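Local structure of O-methyltransferase (3MCZ) at residues 66-70 with 71-75; 192-195 with 196-200; 225-228 with 229-233. The protein probably transfers a methyl group from S-adenosyl-L-methionine to an oxygen atom of an acceptor molecule, working as a two-subunit O-methyltransferase. All coordinates share one frame; numbering follows the deposited sequence.

Overall arrangement
Following the chain from the N terminus, contact 1 comes first. It closes the short turn between helices 59-66 and 70-82 in the dimerisation domain. Contact 2 follows within helix 192-200 and closes no loop, only successive helical turns. Contact 3 then closes the turn from helix 215-224 into strand 231-235. The three are in series; none nests in or crosses another. Contact 1 is remote, its centre about 47 Å from that of contact 2 and about 50 Å from that of contact 3. Contacts 2 and 3 touch: Arg230 reaches Leu198, and Leu227 packs on Ala195. Together they tie helix 192-200 to the edge of the seven-stranded sheet.

Contact 1. Residues 66-70 with 71-75; sequences FGMVE and GKAAI
Met68, modelled as selenomethionine, packs on Ala73. Its SE lies 3.7 Å from Ala73 CB, and this is the close apolar part of the contact. The side chain is extended beyond CG, which carries the selenium from the turn to the Ala73 methyl. Ala73 also touches Ala63 of helix 59-66, so a small residue sits where two helices and a turn come close. The first turn of helix 70-82 is held by two backbone bonds. Val69, at the N-cap position, offers its carbonyl O to Ala73 N at 2.9 Å. Glu70 O accepts Ala74 N at 3.0 Å.

Helix 59-66, the turn and helix 70-82 are consistent with the helix-turn-helix of a winged-helix dimerisation domain. Gly67 leaves helix 59-66 with a positive phi of 68°, which suits glycine. The strands 86-89 and 92-95 that follow fit the wing.

Packing is looser beside Val69. Its CG1, anti to the backbone N (chi1 173°), lies 3.9 Å from Lys72 CG, and the two side chains cross at a slant. The Lys72 chain then runs on away from the turn. Its NZ hydrogen-bonds Ser134 O, Ile131 O and Asn312 OD1 of the second subunit, so this buried amino group is gripped by three acceptors across the dimer interface. Leu132 of the second subunit also packs on Met68.

The solvent side belongs to Glu70 and Gly71, both exposed. The Glu70 chain, with CG anti to the backbone N, is extended and carries the carboxylate away from the start of the helix. Glu70 also touches Ala60 of helix 59-66.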
loop_
_atom_site.group_PDB
_atom_site.type_symbol
_atom_site.label_atom_id
_atom_site.label_comp_id
_atom_site.label_asym_id
_atom_site.label_seq_id
_atom_site.Cartn_x
_atom_site.Cartn_y
_atom_site.Cartn_z
ATOM N N PHE A 66 15.378 -4.835 21.182
ATOM C CA PHE A 66 15.260 -5.446 19.871
ATOM C C PHE A 66 16.591 -5.587 19.137
ATOM O O PHE A 66 16.623 -6.101 18.020
ATOM C CB PHE A 66 14.288 -4.618 18.998
ATOM C CG PHE A 66 12.851 -4.871 19.316
ATOM C CD1 PHE A 66 12.156 -4.050 20.181
ATOM C CD2 PHE A 66 12.201 -5.964 18.766
ATOM C CE1 PHE A 66 10.820 -4.312 20.499
ATOM C CE2 PHE A 66 10.874 -6.230 19.068
ATOM C CZ PHE A 66 10.180 -5.405 19.942
ATOM N N GLY A 67 17.672 -5.084 19.717
ATOM C CA GLY A 67 18.961 -5.103 19.034
ATOM C C GLY A 67 19.033 -4.190 17.814
ATOM O O GLY A 67 19.670 -4.528 16.806
HETATM N N MSE A 68 18.410 -3.019 17.911
HETATM C CA MSE A 68 18.444 -2.043 16.822
HETATM C C MSE A 68 19.526 -0.979 17.053
HETATM O O MSE A 68 19.972 -0.762 18.182
HETATM C CB MSE A 68 17.107 -1.318 16.725
HETATM C CG MSE A 68 15.922 -2.193 16.387
HETATM SE SE MSE A 68 14.311 -1.196 16.600
HETATM C CE MSE A 68 13.004 -2.618 16.204
ATOM N N VAL A 69 19.910 -0.306 15.964
ATOM C CA VAL A 69 20.632 0.941 16.030
ATOM C C VAL A 69 19.699 1.991 16.647
ATOM O O VAL A 69 18.574 2.222 16.156
ATOM C CB VAL A 69 21.058 1.399 14.627
ATOM C CG1 VAL A 69 21.678 2.822 14.675
ATOM C CG2 VAL A 69 22.001 0.331 13.980
ATOM N N GLU A 70 20.167 2.634 17.716
ATOM C CA GLU A 70 19.346 3.585 18.448
ATOM C C GLU A 70 18.780 4.684 17.549
ATOM O O GLU A 70 17.586 4.986 17.599
ATOM C CB GLU A 70 20.118 4.197 19.615
ATOM C CG GLU A 70 19.290 5.184 20.394
ATOM C CD GLU A 70 19.984 5.713 21.643
ATOM O OE1 GLU A 70 21.003 5.134 22.111
ATOM O OE2 GLU A 70 19.482 6.721 22.162
ATOM N N GLY A 71 19.625 5.267 16.718
ATOM C CA GLY A 71 19.199 6.341 15.835
ATOM C C GLY A 71 18.096 5.928 14.874
ATOM O O GLY A 71 17.163 6.698 14.596
ATOM N N LYS A 72 18.192 4.702 14.375
ATOM C CA LYS A 72 17.178 4.146 13.470
ATOM C C LYS A 72 15.890 3.790 14.194
ATOM O O LYS A 72 14.799 4.064 13.682
ATOM C CB LYS A 72 17.754 2.948 12.711
ATOM C CG LYS A 72 19.001 3.302 11.873
ATOM C CD LYS A 72 19.245 2.208 10.837
ATOM C CE LYS A 72 20.549 2.376 10.091
ATOM N NZ LYS A 72 20.588 1.342 9.001
ATOM N N ALA A 73 15.993 3.264 15.413
ATOM C CA ALA A 73 14.801 2.995 16.210
ATOM C C ALA A 73 14.045 4.283 16.451
ATOM O O ALA A 73 12.814 4.282 16.388
ATOM C CB ALA A 73 15.134 2.296 17.545
ATOM N N ALA A 74 14.779 5.368 16.725
ATOM C CA ALA A 74 14.173 6.702 16.899
ATOM C C ALA A 74 13.395 7.135 15.665
ATOM O O ALA A 74 12.300 7.612 15.785
ATOM C CB ALA A 74 15.242 7.755 17.263
ATOM N N ILE A 75 13.966 6.958 14.485
ATOM C CA ILE A 75 13.275 7.306 13.250
ATOM C C ILE A 75 11.928 6.524 13.120
ATOM O O ILE A 75 10.887 7.100 12.777
ATOM C CB ILE A 75 14.203 7.081 12.014
ATOM C CG1 ILE A 75 15.402 8.035 12.037
ATOM C CG2 ILE A 75 13.436 7.296 10.723
ATOM C CD1 ILE A 75 16.516 7.637 11.045
#

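Contact 2. Residues 192-195 with 196-200; sequences TYLA and QVLRR
Leu194 and Leu198 meet one turn apart on the helix. Their CD1 atoms lie 3.7 Å from each other. With Leu194 CG anti to the backbone N (chi1 -178°) and chi2 near 64°, CD1 is brought to Leu198. Leu198 CD1 also rests 3.6 Å from Leu194 O, so this methyl touches both the side chain and the carbonyl of the earlier residue.

Val197 packs tightly on the preceding turn. Its CG2 stands beside the backbone N and comes to 3.0 Å from Tyr193 O, a short approach for a methyl group. The same oxygen accepts Val197 N at 3.0 Å. Gln196 N bonds Thr192 O at 3.1 Å. At the more exposed end, Arg199 CG lies 3.3 Å from Ala195 O, which also receives Arg199 N. These bonds and the one from Leu198 N to Leu194 O are the regular i to i+4 bonds of an alpha helix. They set the spacing of the side chains. The small side chain of Ala195 stays close to the backbone.

Polar ends are positioned from outside. Thr192 OG1 bonds His190 ND1 in the loop before the helix. In the conformer given, Gln196 OE1 accepts Gln165 NE2 of helix 150-172. The loop before helix 192-200 is glycine-rich, like the cofactor-binding loop of AdoMet-dependent methyltransferases, and probably serves the same purpose here.

Helix 192-200 is the crossover of the beta-alpha-beta unit between strands 182-186 and 205-210. Leu194 and Leu198 pack on Val231 of strand 231-235, Leu194 also touches Met253 of strand 251-255, and Thr192, Tyr193 and Gln196 lie against helix 150-172.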
loop_
_atom_site.group_PDB
_atom_site.type_symbol
_atom_site.label_atom_id
_atom_site.label_comp_id
_atom_site.label_asym_id
_atom_site.label_seq_id
_atom_site.Cartn_x
_atom_site.Cartn_y
_atom_site.Cartn_z
ATOM N N THR A 192 -18.424 -19.893 12.054
ATOM C CA THR A 192 -18.914 -18.944 13.035
ATOM C C THR A 192 -20.399 -18.643 12.815
ATOM O O THR A 192 -21.116 -18.446 13.789
ATOM C CB THR A 192 -18.054 -17.651 13.062
ATOM O OG1 THR A 192 -16.695 -18.016 13.355
ATOM C CG2 THR A 192 -18.514 -16.725 14.124
ATOM N N TYR A 193 -20.863 -18.625 11.565
ATOM C CA TYR A 193 -22.283 -18.343 11.327
ATOM C C TYR A 193 -23.130 -19.461 11.952
ATOM O O TYR A 193 -24.066 -19.190 12.695
ATOM C CB TYR A 193 -22.621 -18.212 9.851
ATOM C CG TYR A 193 -21.978 -17.019 9.131
ATOM C CD1 TYR A 193 -20.691 -17.110 8.582
ATOM C CD2 TYR A 193 -22.659 -15.826 8.987
ATOM C CE1 TYR A 193 -20.111 -16.031 7.926
ATOM C CE2 TYR A 193 -22.088 -14.728 8.343
ATOM C CZ TYR A 193 -20.811 -14.835 7.805
ATOM O OH TYR A 193 -20.239 -13.752 7.147
ATOM N N LEU A 194 -22.787 -20.707 11.668
ATOM C CA LEU A 194 -23.598 -21.813 12.175
ATOM C C LEU A 194 -23.609 -21.867 13.691
ATOM O O LEU A 194 -24.663 -22.031 14.296
ATOM C CB LEU A 194 -23.102 -23.130 11.619
ATOM C CG LEU A 194 -23.938 -24.328 12.070
ATOM C CD1 LEU A 194 -25.376 -24.198 11.528
ATOM C CD2 LEU A 194 -23.320 -25.605 11.611
ATOM N N ALA A 195 -22.429 -21.719 14.302
ATOM C CA ALA A 195 -22.301 -21.783 15.734
ATOM C C ALA A 195 -23.141 -20.699 16.408
ATOM O O ALA A 195 -23.830 -20.969 17.394
ATOM C CB ALA A 195 -20.812 -21.667 16.149
ATOM N N GLN A 196 -23.094 -19.472 15.889
ATOM C CA GLN A 196 -23.813 -18.377 16.515
ATOM C C GLN A 196 -25.317 -18.554 16.331
ATOM O O GLN A 196 -26.094 -18.196 17.211
ATOM C CB GLN A 196 -23.353 -17.030 15.959
ATOM C CG GLN A 196 -22.068 -16.531 16.578
ATOM C CD GLN A 196 -22.320 -15.558 17.707
ATOM O OE1 GLN A 196 -22.130 -14.350 17.551
ATOM N NE2 GLN A 196 -22.763 -16.069 18.844
ATOM N N VAL A 197 -25.708 -19.098 15.189
ATOM C CA VAL A 197 -27.108 -19.405 14.893
ATOM C C VAL A 197 -27.594 -20.472 15.902
ATOM O O VAL A 197 -28.620 -20.293 16.520
ATOM C CB VAL A 197 -27.294 -19.921 13.437
ATOM C CG1 VAL A 197 -28.709 -20.494 13.237
ATOM C CG2 VAL A 197 -27.040 -18.770 12.385
ATOM N N LEU A 198 -26.832 -21.552 16.093
ATOM C CA LEU A 198 -27.248 -22.604 17.039
ATOM C C LEU A 198 -27.322 -22.092 18.487
ATOM O O LEU A 198 -28.213 -22.486 19.226
ATOM C CB LEU A 198 -26.357 -23.845 16.919
ATOM C CG LEU A 198 -26.820 -24.945 15.931
ATOM C CD1 LEU A 198 -27.357 -24.346 14.627
ATOM C CD2 LEU A 198 -25.717 -25.987 15.662
ATOM N N ARG A 199 -26.435 -21.187 18.882
ATOM C CA ARG A 199 -26.411 -20.681 20.260
ATOM C C ARG A 199 -27.705 -19.994 20.609
ATOM O O ARG A 199 -28.248 -20.165 21.699
ATOM C CB ARG A 199 -25.289 -19.663 20.448
ATOM C CG ARG A 199 -23.902 -20.288 20.623
ATOM C CD ARG A 199 -23.224 -19.830 21.919
ATOM N NE ARG A 199 -22.218 -18.791 21.673
ATOM C CZ ARG A 199 -22.438 -17.473 21.707
ATOM N NH1 ARG A 199 -21.422 -16.647 21.461
ATOM N NH2 ARG A 199 -23.647 -16.967 21.997
ATOM N N ARG A 200 -28.203 -19.251 19.627
ATOM C CA ARG A 200 -29.364 -18.413 19.771
ATOM C C ARG A 200 -30.682 -19.201 19.640
ATOM O O ARG A 200 -31.732 -18.752 20.099
ATOM C CB ARG A 200 -29.263 -17.333 18.687
ATOM C CG ARG A 200 -30.532 -16.688 18.363
ATOM C CD ARG A 200 -30.392 -15.237 18.131
ATOM N NE ARG A 200 -31.614 -14.529 18.501
ATOM C CZ ARG A 200 -31.827 -13.248 18.203
ATOM N NH1 ARG A 200 -32.974 -12.667 18.567
ATOM N NH2 ARG A 200 -30.894 -12.542 17.551
#

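Contact 3. Residues 225-228 with 229-233; sequences HDLG and GRVEF
Leu227 O accepts Arg230 N at 2.9 Å and closes a type I beta turn with Gly228 and Gly229 at its two central positions. Val231 N adds a weak bond to the same oxygen at 3.3 Å. A water bridges Asp226 O, just before the turn, and Gly229 N; it donates to Asp226 O at 3.0 Å, and the bond from Gly229 N is weak.

Leu227 is the buried side chain of the turn. Its CD2 comes 3.6 Å from Arg230 NH1, approaching the guanidinium obliquely, and its CB lies 4.1 Å from Val231 CG2. The Arg230 chain bends at chi3 (60°), which brings NH1 beside Leu227 CD2 and turns the group toward the end of helix 192-200. There NH2 bonds Leu204 O and Leu198 O, and weakly His201 O, so three carbonyls hold NH2. Val231 CG2 sits 4.0 Å from Leu227 O. Val231 also packs on Ile222 of helix 215-224 and Ile208 of strand 205-210.

Just upstream, Asp226, with positive phi, is the C-prime residue of a Schellman motif that ends helix 215-224, with Leu227 N bonded to Ile222 O. A helix stop followed by a tight turn leads the chain into strand 231-235. This strand runs parallel to 205-210 at the sheet edge, as in the Rossmann-like fold of AdoMet-dependent methyltransferases.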
loop_
_atom_site.group_PDB
_atom_site.type_symbol
_atom_site.label_atom_id
_atom_site.label_comp_id
_atom_site.label_asym_id
_atom_site.label_seq_id
_atom_site.Cartn_x
_atom_site.Cartn_y
_atom_site.Cartn_z
ATOM N N HIS A 225 -18.031 -22.946 21.378
ATOM C CA HIS A 225 -19.413 -22.572 21.674
ATOM C C HIS A 225 -20.212 -23.662 22.395
ATOM O O HIS A 225 -21.428 -23.547 22.527
ATOM C CB HIS A 225 -20.133 -22.232 20.382
ATOM C CG HIS A 225 -19.568 -21.056 19.653
ATOM N ND1 HIS A 225 -18.351 -21.088 19.024
ATOM C CD2 HIS A 225 -20.095 -19.835 19.389
ATOM C CE1 HIS A 225 -18.128 -19.927 18.433
ATOM N NE2 HIS A 225 -19.176 -19.149 18.634
ATOM N N ASP A 226 -19.544 -24.722 22.846
ATOM C CA ASP A 226 -20.209 -25.833 23.545
ATOM C C ASP A 226 -21.309 -26.500 22.712
ATOM O O ASP A 226 -22.379 -26.777 23.244
ATOM C CB ASP A 226 -20.845 -25.365 24.866
ATOM C CG ASP A 226 -19.830 -24.977 25.914
ATOM O OD1 ASP A 226 -18.848 -25.733 26.139
ATOM O OD2 ASP A 226 -20.034 -23.916 26.547
ATOM N N LEU A 227 -21.047 -26.779 21.435
ATOM C CA LEU A 227 -22.089 -27.316 20.540
ATOM C C LEU A 227 -21.818 -28.764 20.098
ATOM O O LEU A 227 -22.343 -29.227 19.075
ATOM C CB LEU A 227 -22.199 -26.425 19.301
ATOM C CG LEU A 227 -22.667 -24.994 19.539
ATOM C CD1 LEU A 227 -22.485 -24.227 18.215
ATOM C CD2 LEU A 227 -24.134 -24.954 20.036
ATOM N N GLY A 228 -21.014 -29.480 20.883
ATOM C CA GLY A 228 -20.562 -30.820 20.540
ATOM C C GLY A 228 -21.626 -31.763 20.011
ATOM O O GLY A 228 -21.474 -32.327 18.925
ATOM N N GLY A 229 -22.706 -31.927 20.757
ATOM C CA GLY A 229 -23.755 -32.840 20.326
ATOM C C GLY A 229 -24.749 -32.268 19.326
ATOM O O GLY A 229 -25.745 -32.909 19.037
ATOM N N ARG A 230 -24.512 -31.069 18.803
ATOM C CA ARG A 230 -25.522 -30.422 17.941
ATOM C C ARG A 230 -25.068 -30.184 16.504
ATOM O O ARG A 230 -25.897 -29.827 15.651
ATOM C CB ARG A 230 -25.966 -29.122 18.589
ATOM C CG ARG A 230 -26.689 -29.371 19.918
ATOM C CD ARG A 230 -27.066 -28.077 20.592
ATOM N NE ARG A 230 -27.942 -27.300 19.732
ATOM C CZ ARG A 230 -28.201 -26.001 19.864
ATOM N NH1 ARG A 230 -27.599 -25.277 20.808
ATOM N NH2 ARG A 230 -29.023 -25.414 19.014
ATOM N N VAL A 231 -23.760 -30.351 16.259
ATOM C CA VAL A 231 -23.142 -30.102 14.954
ATOM C C VAL A 231 -22.321 -31.313 14.562
ATOM O O VAL A 231 -21.634 -31.927 15.400
ATOM C CB VAL A 231 -22.247 -28.823 14.953
ATOM C CG1 VAL A 231 -21.732 -28.503 13.555
ATOM C CG2 VAL A 231 -23.015 -27.636 15.437
ATOM N N GLU A 232 -22.426 -31.705 13.297
ATOM C CA GLU A 232 -21.529 -32.723 12.719
ATOM C C GLU A 232 -20.768 -32.096 11.541
ATOM O O GLU A 232 -21.355 -31.348 10.757
ATOM C CB GLU A 232 -22.305 -33.907 12.143
ATOM C CG GLU A 232 -22.878 -34.897 13.071
ATOM C CD GLU A 232 -23.157 -36.240 12.348
ATOM O OE1 GLU A 232 -22.193 -36.992 12.038
ATOM O OE2 GLU A 232 -24.348 -36.540 12.095
ATOM N N PHE A 233 -19.489 -32.454 11.395
ATOM C CA PHE A 233 -18.684 -32.022 10.253
ATOM C C PHE A 233 -18.643 -33.113 9.201
ATOM O O PHE A 233 -18.457 -34.258 9.534
ATOM C CB PHE A 233 -17.251 -31.713 10.661
ATOM C CG PHE A 233 -16.415 -31.161 9.527
ATOM C CD1 PHE A 233 -15.711 -32.008 8.683
ATOM C CD2 PHE A 233 -16.346 -29.804 9.307
ATOM C CE1 PHE A 233 -14.943 -31.506 7.642
ATOM C CE2 PHE A 233 -15.593 -29.288 8.268
ATOM C CZ PHE A 233 -14.878 -30.146 7.432
HETATM O O HOH W 1 -23.812 -29.351 22.699
#